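Local structure of ABC transporter periplasmic-binding protein YtfQ (Mycobacterium smegmatis, 6HB0) at residues Gly23-Gly28 and Arg69-Gln74; Ile79-Val84 and Ala91-Thr96; Thr120-Asp125 and Met272-Lys277. The protein probably serves as the sugar-binding component of an ABC transporter, capturing L-arabinofuranose or a related carbohydrate outside the cell membrane. All coordinates share one frame; numbering follows the deposited sequence.

Overall arrangement
Following the chain from its N terminus, contact 1 joins strand 21-26 to helix 61-73, closing a loop that includes strand 51-56, with 40 residues between 23-28 and 69-74. Contact 2 follows with a tight closure, only six residues between 79-84 and 91-96. Contact 3 brings helix 269-279 back to strand 120-122 after the chain has built most of the second sheet, with 146 residues between 120-125 and 272-277. The three are in series; none nests or crosses. All reach the same parallel sheet. Contacts 1 and 2 touch, their centres about 8 Å apart, through the G23-A80 strand pairing and an R69-E95 salt bridge; contact 3 is centred about 14 Å from contact 2.

Contact 1 of 3, residues Gly23-Gly28 and Arg69-Gln74; sequences GFAQVG and RSFIQQ
A chi1 of -65° sets CG of F71 beside its own backbone N, and a chi2 of -39° turns the ring so that one face lies on the backbone of G23. The evidence for a CH-pi contact is direct: G23 CA stands 3.6 Å from the F71 ring centroid, only 7° off the ring normal. Having no side chain, G23 can set its CA over the ring centre. The next carbon follows, with G23 C 3.5 Å from F71 CE2. F24 N approaches F71 CZ obliquely, also at 3.5 Å, and A25 N meets the ring edge near its plane. A25 CB adds a looser apolar touch, 4.2 Å from F71 CE2. This is the meeting of a beta-alpha-beta crossover with the strand it passes over: helix 61-73 links strands 51-56 and 78-81, and strand 21-26 lies between those two in the sheet. The short axes run nearly antiparallel and approach to 9.1 Å. F71 also touches A55 and I79 on the flanking strands, while the CB of F24 points away from the helix. At the helix end, Q74 NE2 donates to S70 OG over 2.7 Å, with the hydroxyl oxygen close to the amide plane.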
ATOM      1  N   GLY A  23     -19.463  -6.393  11.488  1.00 29.15           N
ATOM      2  CA  GLY A  23     -19.770  -5.066  10.995  1.00 34.82           C
ATOM      3  C   GLY A  23     -18.513  -4.408  10.466  1.00 35.27           C
ATOM      4  O   GLY A  23     -17.510  -4.359  11.173  1.00 33.18           O
ATOM      5  N   PHE A  24     -18.560  -3.915   9.233  1.00 31.19           N
ATOM      6  CA  PHE A  24     -17.410  -3.233   8.664  1.00 34.42           C
ATOM      7  C   PHE A  24     -17.752  -1.815   8.223  1.00 32.55           C
ATOM      8  O   PHE A  24     -18.559  -1.640   7.313  1.00 33.79           O
ATOM      9  CB  PHE A  24     -16.879  -3.980   7.451  1.00 33.67           C
ATOM     10  CG  PHE A  24     -15.582  -3.422   6.958  1.00 37.54           C
ATOM     11  CD1 PHE A  24     -14.396  -3.788   7.559  1.00 39.90           C
ATOM     12  CD2 PHE A  24     -15.547  -2.456   5.976  1.00 43.07           C
ATOM     13  CE1 PHE A  24     -13.189  -3.263   7.136  1.00 40.34           C
ATOM     14  CE2 PHE A  24     -14.341  -1.902   5.566  1.00 43.25           C
ATOM     15  CZ  PHE A  24     -13.165  -2.322   6.134  1.00 41.38           C
ATOM     16  N   ALA A  25     -17.134  -0.812   8.846  1.00 35.24           N
ATOM     17  CA  ALA A  25     -17.350   0.596   8.460  1.00 34.03           C
ATOM     18  C   ALA A  25     -16.215   1.057   7.550  1.00 36.18           C
ATOM     19  O   ALA A  25     -15.049   1.286   7.995  1.00 32.17           O
ATOM     20  CB  ALA A  25     -17.434   1.457   9.684  1.00 34.92           C
ATOM     21  N   GLN A  26     -16.543   1.120   6.265  1.00 36.02           N
ATOM     22  CA  GLN A  26     -15.657   1.641   5.244  1.00 44.56           C
ATOM     23  C   GLN A  26     -15.566   3.171   5.340  1.00 41.99           C
ATOM     24  O   GLN A  26     -16.482   3.827   5.826  1.00 41.26           O
ATOM     25  CB  GLN A  26     -16.193   1.367   3.827  1.00 46.75           C
ATOM     26  CG  GLN A  26     -16.613  -0.042   3.544  1.00 57.51           C
ATOM     27  CD  GLN A  26     -17.366  -0.209   2.231  1.00 60.95           C
ATOM     28  OE1 GLN A  26     -16.810  -0.752   1.281  1.00 69.17           O
ATOM     29  NE2 GLN A  26     -18.638   0.236   2.179  1.00 61.68           N
ATOM     30  N   VAL A  27     -14.502   3.701   4.764  1.00 47.56           N
ATOM     31  CA  VAL A  27     -14.279   5.148   4.611  1.00 56.58           C
ATOM     32  C   VAL A  27     -15.275   5.820   3.636  1.00 64.26           C
ATOM     33  O   VAL A  27     -16.059   6.679   4.047  1.00 65.97           O
ATOM     34  CB  VAL A  27     -12.853   5.445   4.071  1.00 55.91           C
ATOM     35  CG1 VAL A  27     -12.562   6.936   4.197  1.00 62.59           C
ATOM     36  CG2 VAL A  27     -11.786   4.647   4.789  1.00 52.97           C
ATOM     37  N   GLY A  28     -15.250   5.397   2.367  1.00 67.82           N
ATOM     38  CA  GLY A  28     -15.905   6.125   1.267  1.00 73.62           C
ATOM     39  C   GLY A  28     -15.424   5.664  -0.106  1.00 75.89           C
ATOM     40  O   GLY A  28     -14.520   6.261  -0.695  1.00 81.61           O
ATOM     41  N   ARG A  69     -21.594   2.754  16.311  1.00 33.64           N
ATOM     42  CA  ARG A  69     -22.644   2.701  17.321  1.00 38.16           C
ATOM     43  C   ARG A  69     -23.824   1.862  16.875  1.00 33.34           C
ATOM     44  O   ARG A  69     -24.370   1.117  17.671  1.00 36.45           O
ATOM     45  CB  ARG A  69     -23.143   4.107  17.655  1.00 37.90           C
ATOM     46  CG  ARG A  69     -22.090   4.917  18.354  1.00 40.31           C
ATOM     47  CD  ARG A  69     -22.570   6.274  18.777  1.00 44.04           C
ATOM     48  NE  ARG A  69     -21.593   6.752  19.747  1.00 46.14           N
ATOM     49  CZ  ARG A  69     -21.186   7.998  19.841  1.00 48.60           C
ATOM     50  NH1 ARG A  69     -21.661   8.913  19.017  1.00 51.73           N
ATOM     51  NH2 ARG A  69     -20.284   8.319  20.750  1.00 56.28           N
ATOM     52  N   SER A  70     -24.191   1.977  15.610  1.00 36.15           N
ATOM     53  CA  SER A  70     -25.277   1.169  15.085  1.00 38.08           C
ATOM     54  C   SER A  70     -24.909  -0.323  15.069  1.00 41.77           C
ATOM     55  O   SER A  70     -25.745  -1.184  15.417  1.00 36.98           O
ATOM     56  CB  SER A  70     -25.689   1.677  13.725  1.00 44.23           C
ATOM     57  OG  SER A  70     -26.431   0.700  13.044  1.00 45.77           O
ATOM     58  N   PHE A  71     -23.655  -0.653  14.759  1.00 37.25           N
ATOM     59  CA  PHE A  71     -23.249  -2.048  14.887  1.00 35.32           C
ATOM     60  C   PHE A  71     -23.351  -2.547  16.310  1.00 35.59           C
ATOM     61  O   PHE A  71     -23.693  -3.724  16.521  1.00 37.23           O
ATOM     62  CB  PHE A  71     -21.797  -2.299  14.400  1.00 32.68           C
ATOM     63  CG  PHE A  71     -21.586  -2.074  12.945  1.00 33.27           C
ATOM     64  CD1 PHE A  71     -22.541  -2.456  12.012  1.00 35.80           C
ATOM     65  CD2 PHE A  71     -20.379  -1.569  12.487  1.00 37.39           C
ATOM     66  CE1 PHE A  71     -22.339  -2.257  10.655  1.00 37.74           C
ATOM     67  CE2 PHE A  71     -20.171  -1.384  11.130  1.00 38.63           C
ATOM     68  CZ  PHE A  71     -21.155  -1.725  10.207  1.00 40.02           C
ATOM     69  N   ILE A  72     -23.021  -1.700  17.291  1.00 34.16           N
ATOM     70  CA  ILE A  72     -23.169  -2.096  18.675  1.00 39.01           C
ATOM     71  C   ILE A  72     -24.642  -2.396  18.969  1.00 43.42           C
ATOM     72  O   ILE A  72     -24.952  -3.441  19.546  1.00 40.86           O
ATOM     73  CB  ILE A  72     -22.694  -1.034  19.657  1.00 41.13           C
ATOM     74  CG1 ILE A  72     -21.188  -0.821  19.542  1.00 41.44           C
ATOM     75  CG2 ILE A  72     -23.057  -1.431  21.092  1.00 41.96           C
ATOM     76  CD1 ILE A  72     -20.744   0.420  20.278  1.00 39.10           C
ATOM     77  N   GLN A  73     -25.524  -1.493  18.544  1.00 45.47           N
ATOM     78  CA  GLN A  73     -26.984  -1.693  18.659  1.00 51.74           C
ATOM     79  C   GLN A  73     -27.462  -2.959  17.981  1.00 50.20           C
ATOM     80  O   GLN A  73     -28.274  -3.664  18.531  1.00 52.45           O
ATOM     81  CB  GLN A  73     -27.758  -0.480  18.096  1.00 55.55           C
ATOM     82  CG  GLN A  73     -27.614   0.757  18.986  1.00 62.51           C
ATOM     83  CD  GLN A  73     -27.683   0.409  20.481  1.00 63.91           C
ATOM     84  OE1 GLN A  73     -28.767   0.120  21.012  1.00 70.88           O
ATOM     85  NE2 GLN A  73     -26.521   0.413  21.165  1.00 58.52           N
ATOM     86  N   GLN A  74     -26.947  -3.254  16.797  1.00 47.15           N
ATOM     87  CA  GLN A  74     -27.338  -4.464  16.071  1.00 49.13           C
ATOM     88  C   GLN A  74     -26.781  -5.772  16.675  1.00 45.95           C
ATOM     89  O   GLN A  74     -27.092  -6.832  16.168  1.00 48.37           O
ATOM     90  CB  GLN A  74     -26.898  -4.378  14.610  1.00 50.87           C
ATOM     91  CG  GLN A  74     -27.543  -3.273  13.801  1.00 49.63           C
ATOM     92  CD  GLN A  74     -26.843  -3.062  12.479  1.00 55.64           C
ATOM     93  OE1 GLN A  74     -26.747  -3.964  11.662  1.00 60.13           O
ATOM     94  NE2 GLN A  74     -26.352  -1.852  12.260  1.00 52.07           N
TER

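Contact 2 of 3, residues Ile79-Val84 and Ala91-Thr96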
ATOM      1  N   ILE A  79     -16.469  -5.886  15.149  1.00 26.47           N
ATOM      2  CA  ILE A  79     -16.541  -4.660  14.392  1.00 27.54           C
ATOM      3  C   ILE A  79     -15.136  -4.413  13.816  1.00 28.60           C
ATOM      4  O   ILE A  79     -14.117  -4.542  14.514  1.00 27.96           O
ATOM      5  CB  ILE A  79     -16.949  -3.467  15.272  1.00 28.68           C
ATOM      6  CG1 ILE A  79     -18.456  -3.508  15.519  1.00 28.79           C
ATOM      7  CG2 ILE A  79     -16.612  -2.133  14.595  1.00 29.06           C
ATOM      8  CD1 ILE A  79     -18.883  -2.586  16.663  1.00 30.08           C
ATOM      9  N   ALA A  80     -15.088  -4.092  12.538  1.00 28.37           N
ATOM     10  CA  ALA A  80     -13.864  -3.681  11.930  1.00 29.45           C
ATOM     11  C   ALA A  80     -14.145  -2.395  11.196  1.00 31.49           C
ATOM     12  O   ALA A  80     -15.247  -2.172  10.709  1.00 28.93           O
ATOM     13  CB  ALA A  80     -13.347  -4.747  10.982  1.00 33.29           C
ATOM     14  N   PHE A  81     -13.138  -1.540  11.151  1.00 29.90           N
ATOM     15  CA  PHE A  81     -13.250  -0.366  10.321  1.00 28.95           C
ATOM     16  C   PHE A  81     -11.901   0.146   9.887  1.00 26.68           C
ATOM     17  O   PHE A  81     -10.877  -0.197  10.448  1.00 29.19           O
ATOM     18  CB  PHE A  81     -14.045   0.741  11.011  1.00 28.16           C
ATOM     19  CG  PHE A  81     -13.381   1.344  12.223  1.00 27.94           C
ATOM     20  CD1 PHE A  81     -13.391   0.679  13.440  1.00 29.84           C
ATOM     21  CD2 PHE A  81     -12.869   2.651  12.179  1.00 28.47           C
ATOM     22  CE1 PHE A  81     -12.846   1.237  14.557  1.00 29.23           C
ATOM     23  CE2 PHE A  81     -12.320   3.218  13.311  1.00 26.27           C
ATOM     24  CZ  PHE A  81     -12.285   2.495  14.497  1.00 29.38           C
ATOM     25  N   SER A  82     -11.966   0.934   8.839  1.00 26.37           N
ATOM     26  CA  SER A  82     -10.858   1.593   8.207  1.00 30.13           C
ATOM     27  C   SER A  82     -10.965   3.076   8.598  1.00 29.50           C
ATOM     28  O   SER A  82     -11.772   3.797   8.023  1.00 28.25           O
ATOM     29  CB  SER A  82     -11.058   1.378   6.709  1.00 33.18           C
ATOM     30  OG  SER A  82     -10.098   1.990   5.931  1.00 36.93           O
ATOM     31  N   PRO A  83     -10.194   3.513   9.598  1.00 27.00           N
ATOM     32  CA  PRO A  83     -10.361   4.860  10.183  1.00 26.99           C
ATOM     33  C   PRO A  83     -10.135   5.966   9.159  1.00 28.92           C
ATOM     34  O   PRO A  83      -9.117   5.988   8.501  1.00 27.21           O
ATOM     35  CB  PRO A  83      -9.267   4.938  11.257  1.00 30.05           C
ATOM     36  CG  PRO A  83      -8.879   3.522  11.544  1.00 32.16           C
ATOM     37  CD  PRO A  83      -9.173   2.722  10.305  1.00 30.15           C
ATOM     38  N   VAL A  84     -11.085   6.878   9.019  1.00 27.61           N
ATOM     39  CA  VAL A  84     -10.931   7.974   8.093  1.00 30.69           C
ATOM     40  C   VAL A  84      -9.821   8.900   8.589  1.00 31.40           C
ATOM     41  O   VAL A  84      -9.149   9.506   7.792  1.00 30.59           O
ATOM     42  CB  VAL A  84     -12.258   8.731   7.875  1.00 33.98           C
ATOM     43  CG1 VAL A  84     -12.952   9.097   9.165  1.00 33.07           C
ATOM     44  CG2 VAL A  84     -12.021  10.012   7.118  1.00 37.88           C
ATOM     45  N   ALA A  91     -13.406   7.306  22.595  1.00 35.29           N
ATOM     46  CA  ALA A  91     -14.737   7.274  23.177  1.00 36.24           C
ATOM     47  C   ALA A  91     -15.598   6.171  22.565  1.00 37.34           C
ATOM     48  O   ALA A  91     -16.161   5.346  23.297  1.00 36.54           O
ATOM     49  CB  ALA A  91     -15.438   8.594  22.993  1.00 33.16           C
ATOM     50  N   VAL A  92     -15.726   6.151  21.247  1.00 32.32           N
ATOM     51  CA  VAL A  92     -16.519   5.087  20.654  1.00 32.81           C
ATOM     52  C   VAL A  92     -15.921   3.670  20.876  1.00 31.39           C
ATOM     53  O   VAL A  92     -16.642   2.662  21.028  1.00 35.21           O
ATOM     54  CB  VAL A  92     -16.837   5.381  19.195  1.00 33.05           C
ATOM     55  CG1 VAL A  92     -15.669   5.091  18.270  1.00 35.35           C
ATOM     56  CG2 VAL A  92     -18.020   4.547  18.740  1.00 37.69           C
ATOM     57  N   LEU A  93     -14.609   3.592  20.941  1.00 30.89           N
ATOM     58  CA  LEU A  93     -13.921   2.347  21.275  1.00 32.85           C
ATOM     59  C   LEU A  93     -14.169   1.901  22.725  1.00 36.83           C
ATOM     60  O   LEU A  93     -14.167   0.713  23.007  1.00 31.72           O
ATOM     61  CB  LEU A  93     -12.438   2.465  20.990  1.00 31.23           C
ATOM     62  CG  LEU A  93     -12.097   2.543  19.477  1.00 31.29           C
ATOM     63  CD1 LEU A  93     -10.604   2.653  19.237  1.00 31.26           C
ATOM     64  CD2 LEU A  93     -12.655   1.415  18.664  1.00 35.30           C
ATOM     65  N   GLN A  94     -14.396   2.838  23.638  1.00 37.77           N
ATOM     66  CA  GLN A  94     -14.864   2.478  24.974  1.00 39.15           C
ATOM     67  C   GLN A  94     -16.235   1.895  24.942  1.00 38.90           C
ATOM     68  O   GLN A  94     -16.494   0.927  25.684  1.00 40.46           O
ATOM     69  CB  GLN A  94     -14.815   3.648  25.960  1.00 41.37           C
ATOM     70  CG  GLN A  94     -13.387   4.002  26.361  1.00 42.90           C
ATOM     71  CD  GLN A  94     -12.689   2.905  27.164  1.00 44.67           C
ATOM     72  OE1 GLN A  94     -13.299   2.239  27.970  1.00 49.28           O
ATOM     73  NE2 GLN A  94     -11.387   2.761  26.962  1.00 43.98           N
ATOM     74  N   GLU A  95     -17.095   2.432  24.079  1.00 39.92           N
ATOM     75  CA  GLU A  95     -18.442   1.880  23.893  1.00 42.61           C
ATOM     76  C   GLU A  95     -18.417   0.460  23.307  1.00 41.22           C
ATOM     77  O   GLU A  95     -19.258  -0.402  23.688  1.00 37.14           O
ATOM     78  CB  GLU A  95     -19.326   2.801  23.054  1.00 45.04           C
ATOM     79  CG  GLU A  95     -19.610   4.146  23.711  1.00 48.11           C
ATOM     80  CD  GLU A  95     -20.097   5.239  22.743  1.00 57.42           C
ATOM     81  OE1 GLU A  95     -20.759   4.925  21.734  1.00 60.18           O
ATOM     82  OE2 GLU A  95     -19.851   6.439  23.015  1.00 65.82           O
ATOM     83  N   THR A  96     -17.482   0.181  22.397  1.00 38.33           N
ATOM     84  CA  THR A  96     -17.392  -1.185  21.895  1.00 35.62           C
ATOM     85  C   THR A  96     -16.868  -2.113  22.984  1.00 35.46           C
ATOM     86  O   THR A  96     -17.351  -3.226  23.162  1.00 35.94           O
ATOM     87  CB  THR A  96     -16.545  -1.309  20.615  1.00 38.65           C
ATOM     88  OG1 THR A  96     -15.257  -0.728  20.828  1.00 40.89           O
ATOM     89  CG2 THR A  96     -17.211  -0.576  19.514  1.00 39.70           C
TER
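T96 N donates to V92 O at 3.0 Å, a helical backbone bond that belongs to the residue whose methyl group meets I79. That apolar touch runs from T96 CG2 to I79 CD1, 3.9 Å apart, and the two side chains are set at a slant to each other. In I79 the branch carrying CD1 lies beside the backbone N (chi1 -78°), which extends the methyl toward the helix. One turn earlier, L93 serves as the second point of contact. Its CB does not head straight for the strand, yet the CD2 branch comes to 4.1 Å from F81 CE1, reaching the ring at its edge and near its plane rather than over a face. No hydrogen bond joins the two segments, and the 124 Å² buried between them comes mainly from these four buried residues. I79 and F81, alternate residues on one side of the strand, thus each meet one of the two helix residues. Together they form the first half of the beta-alpha-beta unit made by strand 78-81, helix 90-98 and strand 103-106. T96 and F81 both also touch V103 on the last of these strands, while I68 and I72 of helix 61-73 pack against T96 from the neighbouring helix.

Contact 3 of 3, residues Thr120-Asp125 and Met272-Lys277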
ATOM      1  N   THR A 120      -6.414  -5.643  16.949  1.00 29.82           N
ATOM      2  CA  THR A 120      -5.354  -5.682  15.972  1.00 30.57           C
ATOM      3  C   THR A 120      -5.557  -4.688  14.870  1.00 30.82           C
ATOM      4  O   THR A 120      -6.674  -4.209  14.634  1.00 29.94           O
ATOM      5  CB  THR A 120      -5.092  -7.136  15.384  1.00 34.84           C
ATOM      6  OG1 THR A 120      -3.804  -7.144  14.770  1.00 36.18           O
ATOM      7  CG2 THR A 120      -6.098  -7.571  14.371  1.00 35.03           C
ATOM      8  N   PHE A 121      -4.440  -4.344  14.254  1.00 30.60           N
ATOM      9  CA  PHE A 121      -4.377  -3.453  13.125  1.00 30.42           C
ATOM     10  C   PHE A 121      -3.765  -4.232  11.969  1.00 28.16           C
ATOM     11  O   PHE A 121      -2.729  -4.864  12.146  1.00 31.02           O
ATOM     12  CB  PHE A 121      -3.461  -2.245  13.426  1.00 31.93           C
ATOM     13  CG  PHE A 121      -3.106  -1.473  12.202  1.00 35.16           C
ATOM     14  CD1 PHE A 121      -4.101  -0.842  11.468  1.00 38.40           C
ATOM     15  CD2 PHE A 121      -1.826  -1.447  11.736  1.00 40.80           C
ATOM     16  CE1 PHE A 121      -3.802  -0.164  10.312  1.00 37.78           C
ATOM     17  CE2 PHE A 121      -1.509  -0.743  10.565  1.00 41.95           C
ATOM     18  CZ  PHE A 121      -2.517  -0.091   9.852  1.00 38.13           C
ATOM     19  N   ILE A 122      -4.384  -4.154  10.819  1.00 27.28           N
ATOM     20  CA  ILE A 122      -3.915  -4.738   9.583  1.00 29.84           C
ATOM     21  C   ILE A 122      -3.792  -3.664   8.521  1.00 28.30           C
ATOM     22  O   ILE A 122      -4.807  -3.093   8.092  1.00 30.24           O
ATOM     23  CB  ILE A 122      -4.914  -5.781   9.004  1.00 33.62           C
ATOM     24  CG1 ILE A 122      -5.464  -6.714  10.062  1.00 34.84           C
ATOM     25  CG2 ILE A 122      -4.200  -6.596   7.949  1.00 35.47           C
ATOM     26  CD1 ILE A 122      -6.709  -7.407   9.568  1.00 38.31           C
ATOM     27  N   GLY A 123      -2.581  -3.385   8.057  1.00 27.35           N
ATOM     28  CA  GLY A 123      -2.414  -2.404   6.966  1.00 30.11           C
ATOM     29  C   GLY A 123      -1.035  -2.424   6.344  1.00 31.46           C
ATOM     30  O   GLY A 123      -0.159  -3.073   6.875  1.00 29.38           O
ATOM     31  N   ALA A 124      -0.866  -1.683   5.247  1.00 32.06           N
ATOM     32  CA  ALA A 124       0.384  -1.667   4.521  1.00 34.43           C
ATOM     33  C   ALA A 124       1.420  -0.855   5.271  1.00 33.41           C
ATOM     34  O   ALA A 124       1.069   0.019   6.056  1.00 30.17           O
ATOM     35  CB  ALA A 124       0.202  -1.098   3.131  1.00 31.80           C
ATOM     36  N   ASP A 125       2.685  -1.189   5.027  1.00 30.98           N
ATOM     37  CA  ASP A 125       3.824  -0.497   5.578  1.00 29.42           C
ATOM     38  C   ASP A 125       4.596   0.321   4.513  1.00 27.62           C
ATOM     39  O   ASP A 125       5.418  -0.223   3.746  1.00 26.68           O
ATOM     40  CB  ASP A 125       4.749  -1.544   6.141  1.00 30.93           C
ATOM     41  CG  ASP A 125       5.873  -0.956   7.020  1.00 32.92           C
ATOM     42  OD1 ASP A 125       6.180   0.253   6.940  1.00 29.01           O
ATOM     43  OD2 ASP A 125       6.464  -1.749   7.771  1.00 34.75           O
ATOM     44  N   MET A 272     -11.095 -11.983   7.903  1.00 28.31           N
ATOM     45  CA  MET A 272     -12.152 -12.950   8.280  1.00 28.57           C
ATOM     46  C   MET A 272     -11.598 -13.943   9.303  1.00 29.33           C
ATOM     47  O   MET A 272     -12.249 -14.276  10.265  1.00 28.96           O
ATOM     48  CB  MET A 272     -12.711 -13.680   7.072  1.00 30.73           C
ATOM     49  CG  MET A 272     -13.289 -12.742   6.040  1.00 31.40           C
ATOM     50  SD  MET A 272     -14.530 -11.601   6.709  1.00 31.47           S
ATOM     51  CE  MET A 272     -14.219 -10.179   5.664  1.00 32.84           C
ATOM     52  N   ASP A 273     -10.389 -14.412   9.081  1.00 29.57           N
ATOM     53  CA  ASP A 273      -9.742 -15.310  10.022  1.00 32.55           C
ATOM     54  C   ASP A 273      -9.513 -14.674  11.401  1.00 31.54           C
ATOM     55  O   ASP A 273      -9.789 -15.278  12.441  1.00 31.27           O
ATOM     56  CB  ASP A 273      -8.428 -15.797   9.440  1.00 38.60           C
ATOM     57  CG  ASP A 273      -7.710 -16.695  10.398  1.00 46.51           C
ATOM     58  OD1 ASP A 273      -8.281 -17.764  10.746  1.00 59.05           O
ATOM     59  OD2 ASP A 273      -6.608 -16.319  10.852  1.00 47.27           O
ATOM     60  N   LEU A 274      -9.022 -13.440  11.427  1.00 27.88           N
ATOM     61  CA  LEU A 274      -8.906 -12.700  12.658  1.00 26.58           C
ATOM     62  C   LEU A 274     -10.240 -12.432  13.334  1.00 28.52           C
ATOM     63  O   LEU A 274     -10.332 -12.474  14.552  1.00 27.29           O
ATOM     64  CB  LEU A 274      -8.197 -11.353  12.439  1.00 30.50           C
ATOM     65  CG  LEU A 274      -6.749 -11.561  12.097  1.00 34.48           C
ATOM     66  CD1 LEU A 274      -6.205 -10.359  11.327  1.00 40.28           C
ATOM     67  CD2 LEU A 274      -5.926 -11.864  13.332  1.00 34.93           C
ATOM     68  N   ALA A 275     -11.267 -12.135  12.563  1.00 29.20           N
ATOM     69  CA  ALA A 275     -12.582 -11.920  13.139  1.00 30.03           C
ATOM     70  C   ALA A 275     -13.055 -13.172  13.897  1.00 32.20           C
ATOM     71  O   ALA A 275     -13.532 -13.098  15.033  1.00 28.95           O
ATOM     72  CB  ALA A 275     -13.563 -11.536  12.071  1.00 31.11           C
ATOM     73  N   LYS A 276     -12.851 -14.327  13.284  1.00 30.40           N
ATOM     74  CA  LYS A 276     -13.180 -15.593  13.965  1.00 32.47           C
ATOM     75  C   LYS A 276     -12.377 -15.785  15.249  1.00 31.27           C
ATOM     76  O   LYS A 276     -12.932 -16.167  16.275  1.00 33.51           O
ATOM     77  CB  LYS A 276     -12.973 -16.759  13.015  1.00 32.10           C
ATOM     78  CG  LYS A 276     -14.011 -16.790  11.948  1.00 35.99           C
ATOM     79  CD  LYS A 276     -13.729 -17.894  10.934  1.00 44.52           C
ATOM     80  CE  LYS A 276     -14.832 -17.888   9.885  1.00 46.78           C
ATOM     81  NZ  LYS A 276     -14.458 -18.735   8.725  1.00 48.80           N
ATOM     82  N   LYS A 277     -11.084 -15.475  15.216  1.00 31.42           N
ATOM     83  CA  LYS A 277     -10.247 -15.630  16.384  1.00 30.64           C
ATOM     84  C   LYS A 277     -10.696 -14.718  17.507  1.00 31.33           C
ATOM     85  O   LYS A 277     -10.854 -15.173  18.651  1.00 30.65           O
ATOM     86  CB  LYS A 277      -8.785 -15.373  16.059  1.00 32.72           C
ATOM     87  CG  LYS A 277      -8.195 -16.470  15.212  1.00 37.51           C
ATOM     88  CD  LYS A 277      -6.734 -16.192  14.925  1.00 45.38           C
ATOM     89  CE  LYS A 277      -6.120 -17.363  14.170  1.00 49.81           C
ATOM     90  NZ  LYS A 277      -4.762 -16.901  13.805  1.00 57.17           N
TER
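Flanking the ring of F121 in sequence, T120 and I122 meet L274 through aliphatic branches, whereas the CB of F121 points away from the helix. One face of that ring carries G123 N, 3.7 Å above the plane and displaced toward the rim. L274 CD1 and I122 CD1 meet tip to tip at 3.5 Å, closer than usual for two carbons, so the packing here is tight. I122 CG1 lies 3.9 Å from the same L274 methyl, its chi1 of -44° holding this branch beside the backbone N. T120 comes in across the leucine at about a right angle, with T120 CG2 4.1 Å from L274 CD1. Its hydroxyl is turned to other work, T120 OG1 being hydrogen-bonded to P285 O. In the fold, helix 269-279 lies against the parallel sheet on the side where I104 touches T120, I122 and L274 alike; helix 90-98, which meets V103, lies on the opposite face. V288 of the adjacent edge strand also touches T120 and L274, and M272 of the same helix packs on helix 38-48. Along the flank of the helix, K277 NZ and D273 OD2 form a salt bridge at 3.5 Å. With no hydrogen bond between the segments and three buried residues in touch, attachment of the helix here rests on hydrophobic and van der Waals contact.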